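PDB 4ZOC: Lin1840 protein from Listeria innocua serovar 6a, which probably hydrolyses terminal, non-reducing beta-D-glucosyl residues, releasing beta-D-glucose, and takes part in beta-1,2-glucan metabolism. Local coordinates for residues A[20-25]-A[326-331]; A[292-297]-A[318-323]; A[402-407]-A[465-470]; A[244-247]-A[251-254]. The protein carries 2 engineered substitutions. All coordinates share one frame; numbering follows the deposited sequence.

Contact 1 of 4, residues A[20-25]-A[326-331]; sequences AQCLQL and DEAVLR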
loop_
_atom_site.group_PDB
_atom_site.type_symbol
_atom_site.label_atom_id
_atom_site.label_comp_id
_atom_site.label_asym_id
_atom_site.label_seq_id
_atom_site.Cartn_x
_atom_site.Cartn_y
_atom_site.Cartn_z
ATOM N N ALA A 20 32.658 -5.891 23.981
ATOM C CA ALA A 20 32.296 -7.235 23.575
ATOM C C ALA A 20 31.045 -7.762 24.240
ATOM O O ALA A 20 30.352 -8.644 23.660
ATOM C CB ALA A 20 33.482 -8.182 23.821
ATOM N N GLN A 21 30.736 -7.255 25.447
ATOM C CA GLN A 21 29.518 -7.636 26.146
ATOM C C GLN A 21 28.308 -7.328 25.226
ATOM O O GLN A 21 27.285 -7.951 25.377
ATOM C CB GLN A 21 29.364 -6.870 27.524
ATOM C CG GLN A 21 28.229 -7.338 28.408
ATOM C CD GLN A 21 28.230 -8.781 28.821
ATOM O OE1 GLN A 21 27.172 -9.322 29.148
ATOM N NE2 GLN A 21 29.413 -9.385 28.949
ATOM N N CYS A 22 28.438 -6.369 24.311
ATOM C CA CYS A 22 27.378 -5.953 23.409
ATOM C C CYS A 22 27.341 -6.701 22.065
ATOM O O CYS A 22 26.680 -6.228 21.132
ATOM C CB CYS A 22 27.459 -4.428 23.136
ATOM S SG CYS A 22 27.309 -3.455 24.657
ATOM N N LEU A 23 28.018 -7.859 21.992
ATOM C CA LEU A 23 28.065 -8.715 20.834
ATOM C C LEU A 23 27.400 -10.089 21.102
ATOM O O LEU A 23 27.629 -10.729 22.127
ATOM C CB LEU A 23 29.481 -8.923 20.432
ATOM C CG LEU A 23 29.711 -9.893 19.282
ATOM C CD1 LEU A 23 29.260 -9.340 17.962
ATOM C CD2 LEU A 23 31.162 -10.242 19.273
ATOM N N GLN A 24 26.582 -10.513 20.156
ATOM C CA GLN A 24 25.986 -11.849 20.144
ATOM C C GLN A 24 26.473 -12.657 18.952
ATOM O O GLN A 24 26.476 -12.167 17.809
ATOM C CB GLN A 24 24.439 -11.764 20.135
ATOM C CG GLN A 24 23.736 -13.079 20.286
ATOM C CD GLN A 24 22.263 -12.875 20.229
ATOM O OE1 GLN A 24 21.709 -12.452 19.170
ATOM N NE2 GLN A 24 21.589 -13.115 21.354
ATOM N N LEU A 25 26.864 -13.916 19.247
ATOM C CA LEU A 25 27.425 -14.837 18.257
ATOM C C LEU A 25 26.720 -16.167 18.187
ATOM O O LEU A 25 26.161 -16.608 19.176
ATOM C CB LEU A 25 28.916 -15.061 18.510
ATOM C CG LEU A 25 29.737 -13.832 18.495
ATOM C CD1 LEU A 25 31.152 -14.286 18.893
ATOM C CD2 LEU A 25 29.791 -13.136 17.168
ATOM N N ASP A 326 28.227 2.092 29.083
ATOM C CA ASP A 326 27.960 1.587 30.431
ATOM C C ASP A 326 26.484 1.259 30.677
ATOM O O ASP A 326 26.099 0.344 31.463
ATOM C CB ASP A 326 28.433 2.581 31.486
ATOM C CG ASP A 326 29.922 2.741 31.499
ATOM O OD1 ASP A 326 30.656 2.023 30.778
ATOM O OD2 ASP A 326 30.386 3.673 32.169
ATOM N N GLU A 327 25.630 2.040 30.062
ATOM C CA GLU A 327 24.182 1.813 30.219
ATOM C C GLU A 327 23.786 0.509 29.533
ATOM O O GLU A 327 23.032 -0.263 30.106
ATOM C CB GLU A 327 23.347 3.029 29.714
ATOM C CG GLU A 327 23.456 4.228 30.681
ATOM C CD GLU A 327 23.144 5.592 30.089
ATOM O OE1 GLU A 327 22.451 5.674 29.048
ATOM O OE2 GLU A 327 23.578 6.598 30.721
ATOM N N ALA A 328 24.305 0.275 28.347
ATOM C CA ALA A 328 24.009 -0.940 27.627
ATOM C C ALA A 328 24.568 -2.165 28.389
ATOM O O ALA A 328 23.881 -3.172 28.575
ATOM C CB ALA A 328 24.603 -0.894 26.215
ATOM N N VAL A 329 25.795 -2.048 28.868
ATOM C CA VAL A 329 26.383 -3.136 29.639
ATOM C C VAL A 329 25.537 -3.449 30.907
ATOM O O VAL A 329 25.265 -4.618 31.211
ATOM C CB VAL A 329 27.875 -2.852 29.956
ATOM C CG1 VAL A 329 28.415 -3.861 30.952
ATOM C CG2 VAL A 329 28.706 -2.829 28.697
ATOM N N LEU A 330 25.143 -2.427 31.667
ATOM C CA LEU A 330 24.343 -2.596 32.839
ATOM C C LEU A 330 23.031 -3.293 32.477
ATOM O O LEU A 330 22.585 -4.185 33.178
ATOM C CB LEU A 330 24.046 -1.275 33.509
ATOM C CG LEU A 330 23.227 -1.386 34.801
ATOM C CD1 LEU A 330 23.800 -2.346 35.836
ATOM C CD2 LEU A 330 23.064 0.013 35.382
ATOM N N ARG A 331 22.393 -2.889 31.373
ATOM C CA ARG A 331 21.203 -3.647 30.971
ATOM C C ARG A 331 21.433 -5.179 30.698
ATOM O O ARG A 331 20.624 -6.050 31.149
ATOM C CB ARG A 331 20.485 -2.916 29.826
ATOM C CG ARG A 331 19.854 -1.613 30.283
ATOM C CD ARG A 331 18.915 -0.953 29.238
ATOM N NE ARG A 331 19.634 -0.396 28.121
ATOM C CZ ARG A 331 20.054 0.868 28.000
ATOM N NH1 ARG A 331 20.690 1.257 26.902
ATOM N NH2 ARG A 331 19.796 1.748 28.952
#

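Contact 2 of 4, residues A[292-297]-A[318-323]; sequences FSMEAG and GKLSEN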
loop_
_atom_site.group_PDB
_atom_site.type_symbol
_atom_site.label_atom_id
_atom_site.label_comp_id
_atom_site.label_asym_id
_atom_site.label_seq_id
_atom_site.Cartn_x
_atom_site.Cartn_y
_atom_site.Cartn_z
ATOM N N PHE A 292 25.488 5.515 15.512
ATOM C CA PHE A 292 24.052 5.877 15.479
ATOM C C PHE A 292 23.212 4.799 16.194
ATOM O O PHE A 292 22.295 5.106 16.889
ATOM C CB PHE A 292 23.586 6.083 14.025
ATOM C CG PHE A 292 24.391 7.096 13.246
ATOM C CD1 PHE A 292 25.038 8.149 13.896
ATOM C CD2 PHE A 292 24.433 7.040 11.873
ATOM C CE1 PHE A 292 25.752 9.080 13.143
ATOM C CE2 PHE A 292 25.125 8.000 11.120
ATOM C CZ PHE A 292 25.779 8.993 11.781
ATOM N N SER A 293 23.625 3.536 16.096
ATOM C CA SER A 293 22.930 2.464 16.814
ATOM C C SER A 293 23.085 2.593 18.300
ATOM O O SER A 293 22.140 2.426 18.998
ATOM C CB SER A 293 23.337 1.065 16.293
ATOM O OG SER A 293 22.952 0.965 14.915
ATOM N N MET A 294 24.286 2.914 18.791
ATOM C CA MET A 294 24.411 3.097 20.239
ATOM C C MET A 294 23.683 4.368 20.737
ATOM O O MET A 294 23.082 4.370 21.811
ATOM C CB MET A 294 25.871 3.077 20.716
ATOM C CG MET A 294 25.940 3.022 22.228
ATOM S SD MET A 294 27.293 2.045 22.875
ATOM C CE MET A 294 26.514 0.446 22.921
ATOM N N GLU A 295 23.721 5.436 19.951
ATOM C CA GLU A 295 22.956 6.604 20.284
ATOM C C GLU A 295 21.473 6.272 20.437
ATOM O O GLU A 295 20.759 6.829 21.282
ATOM C CB GLU A 295 23.166 7.665 19.237
ATOM C CG GLU A 295 24.507 8.399 19.394
ATOM C CD GLU A 295 24.840 9.328 18.258
ATOM O OE1 GLU A 295 24.088 9.304 17.273
ATOM O OE2 GLU A 295 25.834 10.130 18.385
ATOM N N ALA A 296 20.990 5.368 19.570
ATOM C CA ALA A 296 19.572 4.966 19.597
ATOM C C ALA A 296 19.308 3.923 20.660
ATOM O O ALA A 296 18.166 3.476 20.851
ATOM C CB ALA A 296 19.152 4.446 18.210
ATOM N N GLY A 297 20.332 3.460 21.395
ATOM C CA GLY A 297 20.056 2.574 22.521
ATOM C C GLY A 297 19.987 1.059 22.303
ATOM O O GLY A 297 19.392 0.302 23.124
ATOM N N GLY A 318 36.025 10.776 21.455
ATOM C CA GLY A 318 35.017 11.656 21.973
ATOM C C GLY A 318 33.794 11.807 21.094
ATOM O O GLY A 318 32.993 12.697 21.340
ATOM N N LYS A 319 33.599 10.921 20.111
ATOM C CA LYS A 319 32.382 11.000 19.283
ATOM C C LYS A 319 31.154 10.359 19.941
ATOM O O LYS A 319 30.019 10.627 19.563
ATOM C CB LYS A 319 32.646 10.389 17.924
ATOM C CG LYS A 319 33.790 11.064 17.149
ATOM C CD LYS A 319 33.995 10.420 15.801
ATOM C CE LYS A 319 34.944 11.222 14.907
ATOM N NZ LYS A 319 36.388 11.027 15.268
ATOM N N LEU A 320 31.385 9.509 20.949
ATOM C CA LEU A 320 30.339 8.767 21.670
ATOM C C LEU A 320 30.743 8.728 23.105
ATOM O O LEU A 320 31.878 8.395 23.395
ATOM C CB LEU A 320 30.338 7.334 21.151
ATOM C CG LEU A 320 29.167 6.467 20.675
ATOM C CD1 LEU A 320 29.411 5.032 21.102
ATOM C CD2 LEU A 320 27.789 6.968 21.036
ATOM N N SER A 321 29.836 8.999 24.008
ATOM C CA SER A 321 30.086 8.898 25.456
ATOM C C SER A 321 30.218 7.468 25.882
ATOM O O SER A 321 29.376 6.629 25.561
ATOM C CB SER A 321 28.909 9.486 26.203
ATOM O OG SER A 321 29.097 9.478 27.618
ATOM N N GLU A 322 31.256 7.179 26.647
ATOM C CA GLU A 322 31.347 5.911 27.354
ATOM C C GLU A 322 30.115 5.630 28.236
ATOM O O GLU A 322 29.816 4.479 28.534
ATOM C CB GLU A 322 32.657 5.845 28.150
ATOM C CG GLU A 322 33.049 4.418 28.529
ATOM C CD GLU A 322 34.433 4.302 29.099
ATOM O OE1 GLU A 322 35.175 5.294 29.073
ATOM O OE2 GLU A 322 34.799 3.206 29.540
ATOM N N ASN A 323 29.397 6.654 28.693
ATOM C CA ASN A 323 28.251 6.410 29.556
ATOM C C ASN A 323 27.165 5.647 28.820
ATOM O O ASN A 323 26.435 4.892 29.425
ATOM C CB ASN A 323 27.609 7.707 30.023
ATOM C CG ASN A 323 28.544 8.516 30.882
ATOM O OD1 ASN A 323 29.357 7.960 31.639
ATOM N ND2 ASN A 323 28.505 9.817 30.713
HETATM O O HOH W 1 27.363 10.410 20.264
#

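Contact 3 of 4, residues A[402-407]-A[465-470]; sequences SPDILG and GEKNEW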
loop_
_atom_site.group_PDB
_atom_site.type_symbol
_atom_site.label_atom_id
_atom_site.label_comp_id
_atom_site.label_asym_id
_atom_site.label_seq_id
_atom_site.Cartn_x
_atom_site.Cartn_y
_atom_site.Cartn_z
ATOM N N SER A 402 2.551 -35.534 2.755
ATOM C CA SER A 402 3.701 -34.657 3.010
ATOM C C SER A 402 3.949 -34.534 4.518
ATOM O O SER A 402 3.021 -34.224 5.276
ATOM C CB SER A 402 3.497 -33.268 2.447
ATOM O OG SER A 402 4.535 -32.407 2.806
ATOM N N PRO A 403 5.234 -34.659 4.923
ATOM C CA PRO A 403 5.565 -34.400 6.332
ATOM C C PRO A 403 5.723 -32.922 6.692
ATOM O O PRO A 403 5.932 -32.588 7.880
ATOM C CB PRO A 403 6.911 -35.114 6.541
ATOM C CG PRO A 403 7.484 -35.213 5.149
ATOM C CD PRO A 403 6.362 -35.199 4.159
ATOM N N ASP A 404 5.603 -32.035 5.689
ATOM C CA ASP A 404 5.788 -30.589 5.886
ATOM C C ASP A 404 4.504 -29.940 6.445
ATOM O O ASP A 404 3.775 -29.172 5.758
ATOM C CB ASP A 404 6.243 -29.950 4.601
ATOM C CG ASP A 404 6.638 -28.478 4.758
ATOM O OD1 ASP A 404 6.737 -27.937 5.893
ATOM O OD2 ASP A 404 6.805 -27.856 3.698
ATOM N N ILE A 405 4.241 -30.234 7.690
ATOM C CA ILE A 405 3.039 -29.701 8.426
ATOM C C ILE A 405 3.368 -29.020 9.739
ATOM O O ILE A 405 2.442 -28.629 10.446
ATOM C CB ILE A 405 1.918 -30.782 8.695
ATOM C CG1 ILE A 405 2.498 -32.118 9.107
ATOM C CG2 ILE A 405 1.106 -31.007 7.397
ATOM C CD1 ILE A 405 3.244 -32.099 10.415
ATOM N N LEU A 406 4.668 -28.783 10.010
ATOM C CA LEU A 406 5.102 -28.177 11.285
ATOM C C LEU A 406 5.154 -26.687 11.197
ATOM O O LEU A 406 5.149 -26.033 12.237
ATOM C CB LEU A 406 6.466 -28.670 11.735
ATOM C CG LEU A 406 6.614 -30.229 11.896
ATOM C CD1 LEU A 406 8.013 -30.574 12.366
ATOM C CD2 LEU A 406 5.567 -30.766 12.805
ATOM N N GLY A 407 5.134 -26.141 9.998
ATOM C CA GLY A 407 5.171 -24.693 9.781
ATOM C C GLY A 407 6.510 -24.119 9.618
ATOM O O GLY A 407 7.490 -24.703 9.994
ATOM N N GLY A 465 -2.000 -27.558 -0.257
ATOM C CA GLY A 465 -1.309 -26.537 0.556
ATOM C C GLY A 465 0.056 -26.077 0.100
ATOM O O GLY A 465 0.549 -26.434 -0.962
ATOM N N GLU A 466 0.592 -25.154 0.901
ATOM C CA GLU A 466 1.869 -24.605 0.657
ATOM C C GLU A 466 2.982 -25.420 1.280
ATOM O O GLU A 466 2.837 -25.913 2.361
ATOM C CB GLU A 466 1.984 -23.183 1.263
ATOM C CG GLU A 466 0.986 -22.134 0.708
ATOM C CD GLU A 466 1.280 -20.757 1.255
ATOM O OE1 GLU A 466 1.248 -20.602 2.507
ATOM O OE2 GLU A 466 1.548 -19.828 0.408
ATOM N N LYS A 467 4.159 -25.404 0.642
ATOM C CA LYS A 467 5.392 -25.764 1.351
ATOM C C LYS A 467 5.689 -24.658 2.334
ATOM O O LYS A 467 5.469 -23.462 2.025
ATOM C CB LYS A 467 6.577 -25.876 0.429
ATOM C CG LYS A 467 6.457 -26.938 -0.645
ATOM C CD LYS A 467 7.748 -27.007 -1.437
ATOM C CE LYS A 467 8.216 -28.438 -1.570
ATOM N NZ LYS A 467 8.564 -28.581 -2.991
ATOM N N ASN A 468 6.258 -25.009 3.500
ATOM C CA ASN A 468 6.477 -23.911 4.475
ATOM C C ASN A 468 7.471 -22.880 3.958
ATOM O O ASN A 468 7.349 -21.694 4.287
ATOM C CB ASN A 468 6.830 -24.367 5.899
ATOM C CG ASN A 468 8.283 -24.626 6.090
ATOM O OD1 ASN A 468 9.102 -23.711 6.049
ATOM N ND2 ASN A 468 8.634 -25.877 6.230
ATOM N N GLU A 469 8.400 -23.289 3.090
ATOM C CA GLU A 469 9.427 -22.341 2.601
ATOM C C GLU A 469 8.868 -21.257 1.661
ATOM O O GLU A 469 9.561 -20.331 1.279
ATOM C CB GLU A 469 10.524 -23.100 1.844
ATOM C CG GLU A 469 10.037 -23.765 0.593
ATOM C CD GLU A 469 11.126 -24.493 -0.187
ATOM O OE1 GLU A 469 11.626 -25.485 0.280
ATOM O OE2 GLU A 469 11.510 -24.093 -1.263
ATOM N N TRP A 470 7.596 -21.374 1.297
ATOM C CA TRP A 470 6.961 -20.305 0.520
ATOM C C TRP A 470 6.473 -19.150 1.377
ATOM O O TRP A 470 5.950 -18.212 0.858
ATOM C CB TRP A 470 5.836 -20.882 -0.265
ATOM C CG TRP A 470 6.269 -21.926 -1.298
ATOM C CD1 TRP A 470 7.506 -22.136 -1.757
ATOM C CD2 TRP A 470 5.413 -22.867 -1.979
ATOM N NE1 TRP A 470 7.520 -23.171 -2.627
ATOM C CE2 TRP A 470 6.257 -23.675 -2.785
ATOM C CE3 TRP A 470 4.032 -23.146 -1.918
ATOM C CZ2 TRP A 470 5.780 -24.698 -3.630
ATOM C CZ3 TRP A 470 3.515 -24.204 -2.762
ATOM C CH2 TRP A 470 4.414 -24.967 -3.611
HETATM O O HOH W 2 3.065 -28.434 3.241
HETATM O O HOH W 3 9.190 -26.134 2.752
#

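Contact 4 of 4, residues A[244-247]-A[251-254]; sequences IPAT and WLNR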
loop_
_atom_site.group_PDB
_atom_site.type_symbol
_atom_site.label_atom_id
_atom_site.label_comp_id
_atom_site.label_asym_id
_atom_site.label_seq_id
_atom_site.Cartn_x
_atom_site.Cartn_y
_atom_site.Cartn_z
ATOM N N ILE A 244 13.786 6.433 8.644
ATOM C CA ILE A 244 14.987 6.033 9.419
ATOM C C ILE A 244 14.906 4.609 9.836
ATOM O O ILE A 244 13.976 4.219 10.537
ATOM C CB ILE A 244 15.243 6.946 10.619
ATOM C CG1 ILE A 244 15.246 8.382 10.147
ATOM C CG2 ILE A 244 16.518 6.607 11.350
ATOM C CD1 ILE A 244 15.276 9.360 11.332
ATOM N N PRO A 245 15.931 3.809 9.428
ATOM C CA PRO A 245 15.947 2.405 9.863
ATOM C C PRO A 245 15.683 2.265 11.349
ATOM O O PRO A 245 16.331 2.955 12.162
ATOM C CB PRO A 245 17.357 1.964 9.489
ATOM C CG PRO A 245 17.649 2.766 8.307
ATOM C CD PRO A 245 17.135 4.136 8.662
ATOM N N ALA A 246 14.765 1.370 11.741
ATOM C CA ALA A 246 14.371 1.285 13.137
ATOM C C ALA A 246 15.581 1.180 14.091
ATOM O O ALA A 246 15.593 1.753 15.206
ATOM C CB ALA A 246 13.425 0.095 13.343
ATOM N N THR A 247 16.598 0.434 13.678
ATOM C CA THR A 247 17.750 0.094 14.553
ATOM C C THR A 247 18.498 1.343 14.996
ATOM O O THR A 247 18.985 1.390 16.142
ATOM C CB THR A 247 18.688 -0.908 13.811
ATOM O OG1 THR A 247 17.874 -2.079 13.536
ATOM C CG2 THR A 247 19.937 -1.291 14.634
ATOM N N TRP A 251 14.406 8.631 17.866
ATOM C CA TRP A 251 13.078 8.992 18.297
ATOM C C TRP A 251 12.305 7.713 18.663
ATOM O O TRP A 251 11.744 7.568 19.734
ATOM C CB TRP A 251 12.322 9.766 17.200
ATOM C CG TRP A 251 10.848 9.851 17.529
ATOM C CD1 TRP A 251 10.258 10.727 18.340
ATOM C CD2 TRP A 251 9.811 9.049 16.972
ATOM N NE1 TRP A 251 8.912 10.494 18.386
ATOM C CE2 TRP A 251 8.618 9.457 17.552
ATOM C CE3 TRP A 251 9.793 7.996 16.055
ATOM C CZ2 TRP A 251 7.384 8.869 17.244
ATOM C CZ3 TRP A 251 8.604 7.405 15.765
ATOM C CH2 TRP A 251 7.389 7.871 16.329
ATOM N N LEU A 252 12.341 6.746 17.778
ATOM C CA LEU A 252 11.620 5.505 18.050
ATOM C C LEU A 252 12.097 4.752 19.293
ATOM O O LEU A 252 11.317 4.322 20.080
ATOM C CB LEU A 252 11.699 4.587 16.819
ATOM C CG LEU A 252 11.003 3.217 16.949
ATOM C CD1 LEU A 252 9.463 3.377 16.933
ATOM C CD2 LEU A 252 11.491 2.394 15.763
ATOM N N ASN A 253 13.407 4.531 19.403
ATOM C CA ASN A 253 13.924 3.682 20.462
ATOM C C ASN A 253 14.215 4.397 21.816
ATOM O O ASN A 253 14.071 3.797 22.907
ATOM C CB ASN A 253 15.164 2.993 19.967
ATOM C CG ASN A 253 14.906 2.145 18.731
ATOM O OD1 ASN A 253 13.797 1.703 18.519
ATOM N ND2 ASN A 253 15.944 1.895 17.942
ATOM N N ARG A 254 14.702 5.637 21.738
ATOM C CA ARG A 254 14.920 6.473 22.945
ATOM C C ARG A 254 13.611 7.178 23.379
ATOM O O ARG A 254 13.166 6.990 24.485
ATOM C CB ARG A 254 16.038 7.507 22.740
ATOM C CG ARG A 254 17.401 6.968 22.488
ATOM C CD ARG A 254 17.994 6.415 23.755
ATOM N NE ARG A 254 19.355 5.964 23.539
ATOM C CZ ARG A 254 20.133 5.453 24.471
ATOM N NH1 ARG A 254 19.620 5.227 25.679
ATOM N NH2 ARG A 254 21.356 5.071 24.138
#

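Contact 1 of 4, residues A[20-25]-A[326-331]
Cys-22 and Gln-21 meet Ala-328 and Val-329 in a small apolar seam, an instance of how a barrel packs a helix-to-strand link against an outer helix with very little buried surface, here 136 Å². The sulfur of Cys-22 takes part in two of the three contacts. Its chi1 of -60° sets SG beside the backbone N and anti to the carbonyl carbon, and in that position it meets the methyl group of the helix, with SG 4.0 Å from Ala-328 CB. The same sulfur lies 4.3 Å from Val-329 CG2. That branch is the one turned to the contact because CG1 of Val-329 takes the place anti to its own backbone N (chi1 170°). CG2 also approaches the stem of the glutamine, 4.3 Å from Gln-21 CB. Beyond this stem Gln-21 leaves the seam, and its OE1 is hydrogen-bonded to Lys-336 NZ, farther along the same helix. No hydrogen bond joins the two segments themselves, so van der Waals contact carries the pairing. Residues 20-25 run from the end of helix 15-21 into the first strand of the TIM barrel, which lies beside strand 301-302; helix 322-338 covers this junction, while Tyr-307 of helix 306-316 also packs on Cys-22.

Contact 2 of 4, residues A[292-297]-A[318-323]
Leu-320 and the last turn of helix 286-295 supply the apolar part of this contact. The two methyl branches of Leu-320 divide the work. CD1 lies 4.1 Å from Met-294 CB, and CD2 lies 3.9 Å from Glu-295 CG, so the leucine end spans two consecutive helix residues. It meets the methionine chain at about a right angle. CB of Met-294 points toward Leu-320; with CG anti to the backbone N (chi1 -170°), bends at chi2 and chi3 then lead the end away to Leu-325 and Ala-328. Met-294 was modelled in two conformers, so its finer contacts are doubtful.

Helix termini make up the fold-level theme. Both segments carry a glycine that closes a helix by a Schellman motif, Gly-297 after helix 286-295 and Gly-318 after helix 306-316. Three residues beyond Gly-318 the chain enters helix 322-338, and Ser-321 occupies its N-cap: OG accepts from Asn-323 N at 3.0 Å. On the outside of the TIM barrel, the end of helix 286-295 thus packs on the linker between helices 306-316 and 322-338.

Polar and charged interactions complete the contact. A water donates to Lys-319 O at 2.8 Å and sits next to Glu-295 OE2, but the latter distance is too short to be trusted, leaving the bridge between the segments doubtful. The carboxylate has firmer partners in its own neighbourhood: OE1 forms a salt bridge with Lys-250, and OE2 is hydrogen-bonded to Gln-291 NE2. Lys-319 turns its ammonium group to Glu-317 instead.

Contact 3 of 4, residues A[402-407]-A[465-470]
Two loops that follow adjacent parallel strands, 393-397 and 459-465, of the glycosyl hydrolase family 3 C-terminal domain are tied together by Asp-404 and Asn-468. The carboxylate grips the asparagine twice. OD1 accepts from Asn-468 ND2 at 2.8 Å, while OD2 accepts from Asn-468 N at 2.9 Å, both bonds nearly straight at 167°. Each oxygen is met on its syn side, from somewhat out of the carboxylate plane, and the amide plane stands 84° to the carboxylate. Asn-468 can offer both donors because CG lies between its backbone N and carbonyl carbon (chi1 85°), folding the amide back over the main chain. Asn-468 CB lies 3.7 Å from Gly-407 C. Water extends the grip: one molecule donates to OD2 of Asp-404 and accepts from Glu-469 N, and another joins Asp-404 O to Glu-466 O, at 2.7 Å from each. Within 402-407, Ser-402 OG accepts from Asp-404 N, closing an ST turn that helps to place the aspartate. Both loops leave the C-terminal ends of their strands, where alpha/beta folds commonly build their sites, and here they lead on to Trp-409 and Glu-473 of the glucose pocket.

Contact 4 of 4, residues A[244-247]-A[251-254]
Ala-246 meets Leu-252 through its methyl group and Asn-253 through its carbonyl oxygen, which makes this short-range contact a compact example of a turn packed against the helix that follows it. The apolar component is one methyl pair. Leu-252 carries CG anti to its backbone N (chi1 179°), and together with a chi2 of 72° this brings the CD2 branch to Ala-246 CB at 3.9 Å. Phe-193 of the barrel strand 187-193 also packs on Leu-252, and on Asn-253 as well.

The polar component is a single side-chain-to-backbone hydrogen bond: Asn-253 ND2 donates to Ala-246 O at 2.8 Å. It is bent, with an N-H...O angle of 132°, and the oxygen lies well out of the amide plane. Thr-247 O lies farther from the same nitrogen, at 3.6 Å from Asn-253 ND2. Thr-247 OG1 is hydrogen-bonded to Thr-236 OG1, whereas Asn-249 OD1 accepts from Leu-252 N near the start of the helix.

In the fold, strand 244-245 belongs to a small antiparallel pair inserted after barrel strand 233-236, and helix 250-260 is the crossover helix leading to strand 266-268. Chemically, the bent bond gives the buried carbonyl oxygen of Ala-246 a side-chain donor right beside an apolar methyl contact, and so ties the 3-10 turn to the helix by both kinds of interaction.

In the fold
Contacts 1, 2 and 4 belong to the TIM barrel domain, with centres 13 to 18 Å apart, whereas contact 3 lies in the C-terminal domain, its centre 35 Å or more from each of them. Contacts 1 and 4 are buried; contacts 2 and 3 are partly so. Helix 322-338 serves both contact 1 and contact 2, and Arg-254 of contact 4 probably hydrogen-bonds the carbonyl oxygens of Met-294 and Glu-295 near the helix end used by contact 2. The chemistry follows position: contact 1 is wholly apolar, contact 4 adds one hydrogen bond from an asparagine amide, contact 2 pairs an apolar leucine with charged residues whose salt bridges lie outside its segments, and contact 3 relies on a carboxylate and waters.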